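Side-chain contacts in SAM-dependent O-methyltransferase (Leptospira interrogans, PDB 2HNK), which probably transfers a methyl group from S-adenosylmethionine to a hydroxyl group of an acceptor substrate, and binds S-adenosylhomocysteine: residues G35-A40 / T69-S74; L28-E33 / N41-P46; E96-A101 / I114-G119. All coordinates share one frame; numbering follows the deposited sequence.

Contact 1 (G35-A40 / T69-S74). With SAH (S-adenosyl-L-homocysteine), chain O.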
loop_
_atom_site.group_PDB
_atom_site.type_symbol
_atom_site.label_atom_id
_atom_site.label_comp_id
_atom_site.label_asym_id
_atom_site.label_seq_id
_atom_site.Cartn_x
_atom_site.Cartn_y
_atom_site.Cartn_z
ATOM N N GLY C 35 -8.083 -22.190 11.290
ATOM C CA GLY C 35 -9.188 -21.882 12.209
ATOM C C GLY C 35 -9.434 -22.948 13.269
ATOM O O GLY C 35 -9.967 -22.663 14.343
ATOM N N THR C 36 -9.042 -24.180 12.958
ATOM C CA THR C 36 -9.109 -25.302 13.887
ATOM C C THR C 36 -8.078 -25.156 15.016
ATOM O O THR C 36 -8.308 -25.616 16.143
ATOM C CB THR C 36 -8.898 -26.627 13.128
ATOM O OG1 THR C 36 -10.042 -26.884 12.303
ATOM C CG2 THR C 36 -8.700 -27.789 14.075
ATOM N N LEU C 37 -6.955 -24.505 14.714
ATOM C CA LEU C 37 -5.868 -24.346 15.682
ATOM C C LEU C 37 -6.155 -23.222 16.679
ATOM O O LEU C 37 -6.808 -22.233 16.336
ATOM C CB LEU C 37 -4.543 -24.107 14.961
ATOM C CG LEU C 37 -4.284 -24.900 13.671
ATOM C CD1 LEU C 37 -2.954 -24.476 13.066
ATOM C CD2 LEU C 37 -4.323 -26.415 13.882
ATOM N N ALA C 38 -5.678 -23.390 17.914
ATOM C CA ALA C 38 -5.878 -22.400 18.986
ATOM C C ALA C 38 -5.361 -21.015 18.592
ATOM O O ALA C 38 -6.024 -20.001 18.826
ATOM C CB ALA C 38 -5.219 -22.871 20.290
ATOM N N GLN C 39 -4.181 -20.985 17.977
ATOM C CA GLN C 39 -3.568 -19.738 17.526
ATOM C C GLN C 39 -4.081 -19.370 16.131
ATOM O O GLN C 39 -3.337 -18.822 15.315
ATOM C CB GLN C 39 -2.035 -19.849 17.529
ATOM C CG GLN C 39 -1.427 -20.391 18.824
ATOM C CD GLN C 39 -1.222 -21.905 18.816
ATOM O OE1 GLN C 39 -1.886 -22.647 18.083
ATOM N NE2 GLN C 39 -0.295 -22.368 19.647
ATOM N N ALA C 40 -5.354 -19.674 15.872
ATOM C CA ALA C 40 -6.000 -19.406 14.582
ATOM C C ALA C 40 -5.954 -17.929 14.215
ATOM O O ALA C 40 -5.697 -17.581 13.061
ATOM C CB ALA C 40 -7.442 -19.886 14.603
ATOM N N THR C 69 6.248 -17.262 9.879
ATOM C CA THR C 69 5.518 -17.899 8.788
ATOM C C THR C 69 4.243 -18.621 9.207
ATOM O O THR C 69 3.255 -18.595 8.467
ATOM C CB THR C 69 6.461 -18.838 8.001
ATOM O OG1 THR C 69 7.424 -18.022 7.334
ATOM C CG2 THR C 69 5.715 -19.677 6.965
ATOM N N PHE C 70 4.273 -19.277 10.372
ATOM C CA PHE C 70 3.100 -19.988 10.906
ATOM C C PHE C 70 2.598 -20.994 9.865
ATOM O O PHE C 70 3.420 -21.681 9.243
ATOM C CB PHE C 70 2.029 -18.974 11.348
ATOM C CG PHE C 70 0.899 -19.560 12.165
ATOM C CD1 PHE C 70 1.131 -20.561 13.111
ATOM C CD2 PHE C 70 -0.395 -19.079 12.007
ATOM C CE1 PHE C 70 0.081 -21.087 13.869
ATOM C CE2 PHE C 70 -1.447 -19.601 12.759
ATOM C CZ PHE C 70 -1.211 -20.606 13.689
ATOM N N THR C 71 1.282 -21.074 9.647
ATOM C CA THR C 71 0.719 -22.065 8.716
ATOM C C THR C 71 0.787 -21.633 7.239
ATOM O O THR C 71 0.315 -22.352 6.350
ATOM C CB THR C 71 -0.719 -22.471 9.096
ATOM O OG1 THR C 71 -1.524 -21.295 9.252
ATOM C CG2 THR C 71 -0.729 -23.276 10.394
ATOM N N GLY C 72 1.346 -20.449 6.998
ATOM C CA GLY C 72 1.814 -20.062 5.675
ATOM C C GLY C 72 0.993 -19.161 4.768
ATOM O O GLY C 72 1.373 -18.981 3.607
ATOM N N TYR C 73 -0.095 -18.570 5.269
ATOM C CA TYR C 73 -0.992 -17.802 4.389
ATOM C C TYR C 73 -0.293 -16.652 3.671
ATOM O O TYR C 73 -0.434 -16.503 2.455
ATOM C CB TYR C 73 -2.263 -17.295 5.109
ATOM C CG TYR C 73 -3.338 -16.802 4.141
ATOM C CD1 TYR C 73 -3.354 -15.480 3.690
ATOM C CD2 TYR C 73 -4.323 -17.666 3.660
ATOM C CE1 TYR C 73 -4.327 -15.031 2.795
ATOM C CE2 TYR C 73 -5.304 -17.223 2.765
ATOM C CZ TYR C 73 -5.295 -15.906 2.338
ATOM O OH TYR C 73 -6.254 -15.467 1.454
ATOM N N SER C 74 0.454 -15.849 4.418
ATOM C CA SER C 74 1.094 -14.674 3.852
ATOM C C SER C 74 2.180 -15.058 2.855
ATOM O O SER C 74 2.306 -14.427 1.802
ATOM C CB SER C 74 1.645 -13.748 4.951
ATOM O OG SER C 74 2.631 -14.378 5.748
HETATM N N SAH O . 2.712 -14.794 8.676
HETATM C CA SAH O . 1.813 -15.798 9.325
HETATM C CB SAH O . 1.562 -15.411 10.783
HETATM C CG SAH O . 2.816 -15.429 11.661
HETATM S SD SAH O . 2.384 -15.919 13.345
HETATM C C SAH O . 0.492 -16.027 8.573
HETATM O O SAH O . -0.295 -16.912 8.923
HETATM O OXT SAH O . 0.177 -15.344 7.600
HETATM C "C5'" SAH O . 4.082 -15.830 13.971
HETATM C "C4'" SAH O . 4.959 -17.040 13.663
HETATM O "O4'" SAH O . 6.297 -16.715 13.980
HETATM C "C3'" SAH O . 4.594 -18.266 14.482
HETATM O "O3'" SAH O . 4.400 -19.349 13.605
HETATM C "C2'" SAH O . 5.787 -18.551 15.372
HETATM O "O2'" SAH O . 6.067 -19.936 15.404
HETATM C "C1'" SAH O . 6.909 -17.776 14.688
HETATM N N9 SAH O . 7.949 -17.280 15.618
HETATM C C8 SAH O . 7.830 -16.946 16.949
HETATM N N7 SAH O . 9.043 -16.551 17.409
HETATM C C5 SAH O . 9.936 -16.622 16.392
HETATM C C6 SAH O . 11.300 -16.343 16.296
HETATM N N6 SAH O . 11.983 -15.909 17.348
HETATM N N1 SAH O . 11.954 -16.527 15.092
HETATM C C2 SAH O . 11.263 -16.978 13.981
HETATM N N3 SAH O . 9.912 -17.254 14.080
HETATM C C4 SAH O . 9.260 -17.083 15.263
#
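Phe70 and Thr71 meet Leu37 and Gln39 beside the glycine-rich turn that follows strand 63-67 in the Rossmann-like methyltransferase fold. This turn holds the amino-acid end of S-adenosylhomocysteine, and the loop 35-40 packs against Phe70 and Thr71 of the turn. The Phe70 ring is the centrepiece. Its chi1 of -168° sets CG anti to the backbone N, and the ring then runs out towards Gln39. There CZ lies 3.2 Å from the backbone O of Gln39, and the CB of Gln39 also rests near CZ. The carbonyl comes to the ring obliquely. One ring face is covered from within its own segment, where Thr71 CG2 stands 4.1 Å above the ring centre. The same methyl meets Leu37 CD1 tip to tip, at 3.7 Å from CG2. Thr71 therefore divides its work: CG2 packs, while OG1 hydrogen-bonds to OG1 of Thr34.

No hydrogen bond joins the two segments; methyl and ring contacts stand beside a carbonyl that touches the ring. The ligand touches Phe70 from another direction. Its carboxylate O lies in the ring plane at the edge, 3.8 Å from Phe70 CD2. Trp97 adds an edge-to-face ring contact. Phe70 has a positive phi of 55°, as the type II' turn from Thr69 to Gly72 requires. Asp92 OD2 accepts hydrogen bonds from the backbone N atoms of Thr69 and Phe70, which probably steadies the turn. Helix 73-81 starts just after Gly72. Its first turn faces the ligand carboxylate, and the helix end probably favours that negative charge. Ser74 grips the ligand twice. Its backbone N donates to OXT at 3.2 Å, and its OG, which also hydrogen-bonds to Glu66 OE2, accepts from the ligand N at 3.0 Å.

Contact 2 (L28-E33 / N41-P46). With SAH (S-adenosyl-L-homocysteine), chain O.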
loop_
_atom_site.group_PDB
_atom_site.type_symbol
_atom_site.label_atom_id
_atom_site.label_comp_id
_atom_site.label_asym_id
_atom_site.label_seq_id
_atom_site.Cartn_x
_atom_site.Cartn_y
_atom_site.Cartn_z
ATOM N N LEU C 28 -8.422 -20.584 0.842
ATOM C CA LEU C 28 -9.577 -20.689 1.735
ATOM C C LEU C 28 -9.465 -21.929 2.611
ATOM O O LEU C 28 -9.703 -21.870 3.820
ATOM C CB LEU C 28 -10.878 -20.744 0.923
ATOM C CG LEU C 28 -12.189 -21.048 1.653
ATOM C CD1 LEU C 28 -12.487 -20.009 2.716
ATOM C CD2 LEU C 28 -13.348 -21.156 0.658
ATOM N N LYS C 29 -9.092 -23.042 1.979
ATOM C CA LYS C 29 -8.834 -24.319 2.646
ATOM C C LYS C 29 -7.864 -24.133 3.818
ATOM O O LYS C 29 -8.135 -24.599 4.928
ATOM C CB LYS C 29 -8.294 -25.322 1.616
ATOM C CG LYS C 29 -8.147 -26.768 2.050
ATOM C CD LYS C 29 -7.629 -27.588 0.860
ATOM C CE LYS C 29 -7.490 -29.059 1.172
ATOM N NZ LYS C 29 -6.220 -29.361 1.874
ATOM N N LEU C 30 -6.750 -23.443 3.563
ATOM C CA LEU C 30 -5.751 -23.148 4.595
ATOM C C LEU C 30 -6.322 -22.352 5.777
ATOM O O LEU C 30 -6.015 -22.651 6.929
ATOM C CB LEU C 30 -4.519 -22.439 4.003
ATOM C CG LEU C 30 -3.465 -21.856 4.967
ATOM C CD1 LEU C 30 -2.918 -22.887 5.984
ATOM C CD2 LEU C 30 -2.324 -21.202 4.218
ATOM N N ARG C 31 -7.144 -21.348 5.486
ATOM C CA ARG C 31 -7.748 -20.524 6.532
ATOM C C ARG C 31 -8.656 -21.359 7.437
ATOM O O ARG C 31 -8.603 -21.234 8.662
ATOM C CB ARG C 31 -8.505 -19.332 5.933
ATOM C CG ARG C 31 -7.617 -18.355 5.172
ATOM C CD ARG C 31 -8.227 -16.957 5.071
ATOM N NE ARG C 31 -9.299 -16.870 4.081
ATOM C CZ ARG C 31 -10.582 -16.668 4.369
ATOM N NH1 ARG C 31 -10.969 -16.518 5.627
ATOM N NH2 ARG C 31 -11.483 -16.608 3.392
ATOM N N LYS C 32 -9.470 -22.215 6.822
ATOM C CA LYS C 32 -10.325 -23.151 7.558
ATOM C C LYS C 32 -9.493 -24.098 8.428
ATOM O O LYS C 32 -9.807 -24.293 9.606
ATOM C CB LYS C 32 -11.228 -23.945 6.610
ATOM C CG LYS C 32 -12.318 -23.121 5.954
ATOM C CD LYS C 32 -13.188 -23.977 5.035
ATOM C CE LYS C 32 -14.303 -23.140 4.411
ATOM N NZ LYS C 32 -14.967 -23.817 3.250
ATOM N N GLU C 33 -8.428 -24.662 7.854
ATOM C CA GLU C 33 -7.535 -25.552 8.596
ATOM C C GLU C 33 -6.892 -24.838 9.787
ATOM O O GLU C 33 -6.834 -25.390 10.883
ATOM C CB GLU C 33 -6.461 -26.156 7.686
ATOM C CG GLU C 33 -5.661 -27.261 8.362
ATOM C CD GLU C 33 -4.680 -27.965 7.446
ATOM O OE1 GLU C 33 -4.902 -28.030 6.218
ATOM O OE2 GLU C 33 -3.676 -28.481 7.969
ATOM N N ASN C 41 -6.201 -17.069 15.203
ATOM C CA ASN C 41 -6.219 -15.621 14.989
ATOM C C ASN C 41 -4.829 -15.030 14.714
ATOM O O ASN C 41 -4.683 -13.828 14.474
ATOM C CB ASN C 41 -6.890 -14.921 16.173
ATOM C CG ASN C 41 -7.212 -13.473 15.884
ATOM O OD1 ASN C 41 -7.600 -13.118 14.765
ATOM N ND2 ASN C 41 -7.046 -12.620 16.889
ATOM N N MET C 42 -3.818 -15.893 14.738
ATOM C CA MET C 42 -2.449 -15.509 14.424
ATOM C C MET C 42 -2.251 -15.289 12.921
ATOM O O MET C 42 -1.253 -14.695 12.501
ATOM C CB MET C 42 -1.474 -16.566 14.947
ATOM C CG MET C 42 -0.076 -16.046 15.183
ATOM S SD MET C 42 0.784 -16.832 16.555
ATOM C CE MET C 42 1.191 -18.446 15.915
ATOM N N GLN C 43 -3.201 -15.756 12.111
ATOM C CA GLN C 43 -3.087 -15.577 10.666
ATOM C C GLN C 43 -3.883 -14.388 10.110
ATOM O O GLN C 43 -4.960 -14.015 10.619
ATOM C CB GLN C 43 -3.408 -16.866 9.900
ATOM C CG GLN C 43 -4.878 -17.211 9.802
ATOM C CD GLN C 43 -5.245 -17.795 8.455
ATOM O OE1 GLN C 43 -4.500 -18.592 7.865
ATOM N NE2 GLN C 43 -6.404 -17.398 7.958
ATOM N N ILE C 44 -3.330 -13.825 9.039
ATOM C CA ILE C 44 -3.854 -12.637 8.386
ATOM C C ILE C 44 -5.220 -12.877 7.730
ATOM O O ILE C 44 -5.629 -14.023 7.509
ATOM C CB ILE C 44 -2.814 -12.071 7.374
ATOM C CG1 ILE C 44 -2.655 -12.987 6.163
ATOM C CG2 ILE C 44 -1.446 -11.875 8.057
ATOM C CD1 ILE C 44 -1.791 -12.402 5.082
ATOM N N SER C 45 -5.937 -11.788 7.462
ATOM C CA SER C 45 -7.148 -11.821 6.647
ATOM C C SER C 45 -6.778 -12.007 5.166
ATOM O O SER C 45 -5.643 -11.709 4.770
ATOM C CB SER C 45 -7.923 -10.514 6.828
ATOM O OG SER C 45 -7.059 -9.393 6.712
ATOM N N PRO C 46 -7.716 -12.521 4.350
ATOM C CA PRO C 46 -7.489 -12.568 2.902
ATOM C C PRO C 46 -7.358 -11.178 2.251
ATOM O O PRO C 46 -6.657 -11.036 1.256
ATOM C CB PRO C 46 -8.714 -13.322 2.369
ATOM C CG PRO C 46 -9.721 -13.245 3.438
ATOM C CD PRO C 46 -9.002 -13.134 4.728
HETATM N N SAH O . 2.712 -14.794 8.676
HETATM C CA SAH O . 1.813 -15.798 9.325
HETATM C CB SAH O . 1.562 -15.411 10.783
HETATM C CG SAH O . 2.816 -15.429 11.661
HETATM S SD SAH O . 2.384 -15.919 13.345
HETATM C C SAH O . 0.492 -16.027 8.573
HETATM O O SAH O . -0.295 -16.912 8.923
HETATM O OXT SAH O . 0.177 -15.344 7.600
HETATM C "C5'" SAH O . 4.082 -15.830 13.971
HETATM C "C4'" SAH O . 4.959 -17.040 13.663
HETATM O "O4'" SAH O . 6.297 -16.715 13.980
HETATM C "C3'" SAH O . 4.594 -18.266 14.482
HETATM O "O3'" SAH O . 4.400 -19.349 13.605
HETATM C "C2'" SAH O . 5.787 -18.551 15.372
HETATM O "O2'" SAH O . 6.067 -19.936 15.404
HETATM C "C1'" SAH O . 6.909 -17.776 14.688
HETATM N N9 SAH O . 7.949 -17.280 15.618
HETATM C C8 SAH O . 7.830 -16.946 16.949
HETATM N N7 SAH O . 9.043 -16.551 17.409
HETATM C C5 SAH O . 9.936 -16.622 16.392
HETATM C C6 SAH O . 11.300 -16.343 16.296
HETATM N N6 SAH O . 11.983 -15.909 17.348
HETATM N N1 SAH O . 11.954 -16.527 15.092
HETATM C C2 SAH O . 11.263 -16.978 13.981
HETATM N N3 SAH O . 9.912 -17.254 14.080
HETATM C C4 SAH O . 9.260 -17.083 15.263
#
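Pro46 sets its CG corner on one face of the Arg31 guanidinium, a pairing of a charged group with a saturated one. Pro46 CG stands 3.6 Å above the guanidinium plane, over its centre. The two side chains cross at about a right angle. Arg31 reaches this place by bending at chi3 (-76°), which turns the charged end towards the loop. Its NE forms a salt bridge with Glu23 OE1, which helps to hold the flat group in place.

Gln43 comes to the alkyl part of the same arginine. Its NE2 sits 3.2 Å from Arg31 CG and 3.4 Å from Arg31 CD, with no hydrogen bond across the contact. The amide and guanidinium planes are 32° apart. Gln43 OE1 makes a weak hydrogen bond to Thr34 OG1.

The contact belongs to the helical part that precedes the first strand of the Rossmann-like sheet. It ties helix 25-35 to the loop that leads into helix 46-59. Ser45 is the N-cap of that second helix, and its OG hydrogen-bonds to Glu48 N. Pro46 also packs on Lys4 of the second subunit.

The same loop lines the S-adenosylhomocysteine pocket. Gln43 CB approaches the ligand O at 3.3 Å. Met42 curls round the thioether, with its CG 3.1 Å from the ligand SD, and its CE reaches the ribose C3' at 3.7 Å.

Contact 3 (E96-A101 / I114-G119). With SAH (S-adenosyl-L-homocysteine), chain O.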
loop_
_atom_site.group_PDB
_atom_site.type_symbol
_atom_site.label_atom_id
_atom_site.label_comp_id
_atom_site.label_asym_id
_atom_site.label_seq_id
_atom_site.Cartn_x
_atom_site.Cartn_y
_atom_site.Cartn_z
ATOM N N GLU C 96 6.275 -27.944 13.039
ATOM C CA GLU C 96 4.876 -28.334 12.987
ATOM C C GLU C 96 4.040 -27.431 12.073
ATOM O O GLU C 96 3.337 -27.921 11.191
ATOM C CB GLU C 96 4.285 -28.350 14.398
ATOM C CG GLU C 96 2.821 -28.757 14.447
ATOM C CD GLU C 96 2.286 -28.907 15.865
ATOM O OE1 GLU C 96 2.679 -28.114 16.747
ATOM O OE2 GLU C 96 1.457 -29.815 16.100
ATOM N N TRP C 97 4.124 -26.123 12.290
ATOM C CA TRP C 97 3.302 -25.167 11.549
ATOM C C TRP C 97 3.783 -24.947 10.137
ATOM O O TRP C 97 2.972 -24.785 9.228
ATOM C CB TRP C 97 3.199 -23.842 12.289
ATOM C CG TRP C 97 2.420 -23.968 13.547
ATOM C CD1 TRP C 97 1.387 -24.836 13.794
ATOM C CD2 TRP C 97 2.585 -23.192 14.735
ATOM N NE1 TRP C 97 0.907 -24.651 15.070
ATOM C CE2 TRP C 97 1.620 -23.644 15.667
ATOM C CE3 TRP C 97 3.442 -22.148 15.100
ATOM C CZ2 TRP C 97 1.500 -23.094 16.946
ATOM C CZ3 TRP C 97 3.321 -21.599 16.376
ATOM C CH2 TRP C 97 2.356 -22.078 17.284
ATOM N N THR C 98 5.097 -24.968 9.941
ATOM C CA THR C 98 5.636 -24.828 8.600
ATOM C C THR C 98 5.443 -26.105 7.776
ATOM O O THR C 98 5.509 -26.064 6.543
ATOM C CB THR C 98 7.102 -24.319 8.584
ATOM O OG1 THR C 98 7.955 -25.252 9.257
ATOM C CG2 THR C 98 7.193 -22.951 9.268
ATOM N N ASN C 99 5.167 -27.222 8.456
ATOM C CA ASN C 99 4.702 -28.430 7.777
ATOM C C ASN C 99 3.320 -28.247 7.142
ATOM O O ASN C 99 3.054 -28.801 6.063
ATOM C CB ASN C 99 4.723 -29.652 8.706
ATOM C CG ASN C 99 6.117 -30.227 8.883
ATOM O OD1 ASN C 99 7.011 -29.956 8.087
ATOM N ND2 ASN C 99 6.310 -31.020 9.934
ATOM N N VAL C 100 2.453 -27.479 7.807
ATOM C CA VAL C 100 1.167 -27.080 7.223
ATOM C C VAL C 100 1.404 -26.108 6.061
ATOM O O VAL C 100 0.827 -26.273 4.989
ATOM C CB VAL C 100 0.203 -26.436 8.257
ATOM C CG1 VAL C 100 -1.176 -26.124 7.607
ATOM C CG2 VAL C 100 0.040 -27.330 9.479
ATOM N N ALA C 101 2.268 -25.112 6.274
ATOM C CA ALA C 101 2.640 -24.168 5.217
ATOM C C ALA C 101 3.077 -24.888 3.940
ATOM O O ALA C 101 2.513 -24.646 2.877
ATOM C CB ALA C 101 3.722 -23.215 5.698
ATOM N N ILE C 114 10.197 -20.866 -2.972
ATOM C CA ILE C 114 10.214 -20.706 -1.515
ATOM C C ILE C 114 11.390 -21.405 -0.839
ATOM O O ILE C 114 11.684 -22.566 -1.140
ATOM C CB ILE C 114 8.886 -21.195 -0.882
ATOM C CG1 ILE C 114 7.694 -20.464 -1.504
ATOM C CG2 ILE C 114 8.897 -21.007 0.624
ATOM C CD1 ILE C 114 6.362 -21.065 -1.159
ATOM N N PHE C 115 12.031 -20.680 0.083
ATOM C CA PHE C 115 13.166 -21.150 0.873
ATOM C C PHE C 115 12.798 -21.126 2.356
ATOM O O PHE C 115 12.228 -20.153 2.847
ATOM C CB PHE C 115 14.379 -20.240 0.653
ATOM C CG PHE C 115 14.892 -20.228 -0.764
ATOM C CD1 PHE C 115 14.131 -19.681 -1.801
ATOM C CD2 PHE C 115 16.154 -20.740 -1.058
ATOM C CE1 PHE C 115 14.607 -19.670 -3.105
ATOM C CE2 PHE C 115 16.646 -20.719 -2.363
ATOM C CZ PHE C 115 15.876 -20.188 -3.385
ATOM N N LEU C 116 13.129 -22.182 3.078
ATOM C CA LEU C 116 12.783 -22.254 4.492
ATOM C C LEU C 116 14.020 -22.449 5.360
ATOM O O LEU C 116 14.883 -23.273 5.056
ATOM C CB LEU C 116 11.766 -23.375 4.736
ATOM C CG LEU C 116 11.229 -23.633 6.152
ATOM C CD1 LEU C 116 10.402 -22.479 6.676
ATOM C CD2 LEU C 116 10.411 -24.904 6.160
ATOM N N LYS C 117 14.103 -21.659 6.424
ATOM C CA LYS C 117 15.098 -21.842 7.452
ATOM C C LYS C 117 14.424 -21.846 8.821
ATOM O O LYS C 117 13.971 -20.808 9.310
ATOM C CB LYS C 117 16.178 -20.758 7.388
ATOM C CG LYS C 117 17.395 -21.034 8.291
ATOM C CD LYS C 117 17.990 -22.421 8.041
ATOM C CE LYS C 117 19.134 -22.734 9.001
ATOM N NZ LYS C 117 18.655 -22.873 10.397
ATOM N N LEU C 118 14.366 -23.035 9.417
ATOM C CA LEU C 118 13.859 -23.221 10.767
ATOM C C LEU C 118 14.926 -22.838 11.772
ATOM O O LEU C 118 16.118 -23.033 11.533
ATOM C CB LEU C 118 13.439 -24.676 10.995
ATOM C CG LEU C 118 12.281 -25.223 10.151
ATOM C CD1 LEU C 118 12.242 -26.743 10.254
ATOM C CD2 LEU C 118 10.915 -24.604 10.539
ATOM N N GLY C 119 14.481 -22.303 12.901
ATOM C CA GLY C 119 15.371 -21.835 13.947
ATOM C C GLY C 119 14.997 -20.422 14.329
ATOM O O GLY C 119 14.015 -19.880 13.818
HETATM N N SAH O . 2.712 -14.794 8.676
HETATM C CA SAH O . 1.813 -15.798 9.325
HETATM C CB SAH O . 1.562 -15.411 10.783
HETATM C CG SAH O . 2.816 -15.429 11.661
HETATM S SD SAH O . 2.384 -15.919 13.345
HETATM C C SAH O . 0.492 -16.027 8.573
HETATM O O SAH O . -0.295 -16.912 8.923
HETATM O OXT SAH O . 0.177 -15.344 7.600
HETATM C "C5'" SAH O . 4.082 -15.830 13.971
HETATM C "C4'" SAH O . 4.959 -17.040 13.663
HETATM O "O4'" SAH O . 6.297 -16.715 13.980
HETATM C "C3'" SAH O . 4.594 -18.266 14.482
HETATM O "O3'" SAH O . 4.400 -19.349 13.605
HETATM C "C2'" SAH O . 5.787 -18.551 15.372
HETATM O "O2'" SAH O . 6.067 -19.936 15.404
HETATM C "C1'" SAH O . 6.909 -17.776 14.688
HETATM N N9 SAH O . 7.949 -17.280 15.618
HETATM C C8 SAH O . 7.830 -16.946 16.949
HETATM N N7 SAH O . 9.043 -16.551 17.409
HETATM C C5 SAH O . 9.936 -16.622 16.392
HETATM C C6 SAH O . 11.300 -16.343 16.296
HETATM N N6 SAH O . 11.983 -15.909 17.348
HETATM N N1 SAH O . 11.954 -16.527 15.092
HETATM C C2 SAH O . 11.263 -16.978 13.981
HETATM N N3 SAH O . 9.912 -17.254 14.080
HETATM C C4 SAH O . 9.260 -17.083 15.263
#
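In the beta-alpha-beta unit of strand 87-92, helix 95-107 and strand 114-118, Thr98 of the helix packs on Leu116 and Leu118 of the last strand. The two leucines are two residues apart, so both point from the same side of the strand. Leu118 CD2 comes to 3.3 Å from Thr98 OG1, and the two side chains slide past each other in opposite directions. Leu116 crosses Thr98 at a slant. Its CD2 is 4.0 Å from Thr98 OG1, and its CD1 is 4.2 Å from Thr98 CG2.

With chi1 at 62°, Thr98 OG1 sits between the backbone N and the carbonyl carbon. It turns back along the helix and hydrogen-bonds to Ser94 O. The hydroxyl is thus satisfied inside the helix start, although the CD2 methyls of Leu118 and Leu116 lie on its strand side. No hydrogen bond crosses between the segments.

Strand 114-118 is the outermost strand on its side of the Rossmann-like sheet, next to strand 87-92. That neighbour ends in Asp92, which binds S-adenosylhomocysteine and is touched by Thr98. A backbone hydrogen bond links Gly119 to Asp92.

One residue before Thr98, Trp97 turns towards the ligand ribose. The ribose O2' lies in the ring plane at its edge, 3.4 Å from Trp97 CZ3. The O3' approaches obliquely, 3.3 Å from Trp97 CE3.

At the strand end, Lys117 folds over its own chain. Its NZ donates to Leu118 O at 2.8 Å, with a C=O...N angle of 162°, and Lys117 also makes a cation-pi contact with Trp137.

How the contacts relate
All three contacts are partly buried and border S-adenosylhomocysteine. Contacts 1 and 2 are close, with centres about 6 Å apart, and share the region between helix 25-35 and helix 46-59. Tyr73 of contact 1 packs on Arg31 and Pro46 of contact 2. Contact 3 lies further off, at the edge strand of the sheet. Trp97 bridges the set: Gln39 touches it from contact 1 and Met42 from contact 2. None has a hydrogen bond between its own segments. Contact 1 combines methyl packing with a carbonyl against an aromatic ring, contact 2 sets a charged group on a proline, and contact 3 sets two leucine methyls against a threonine hydroxyl bonded within its own helix start.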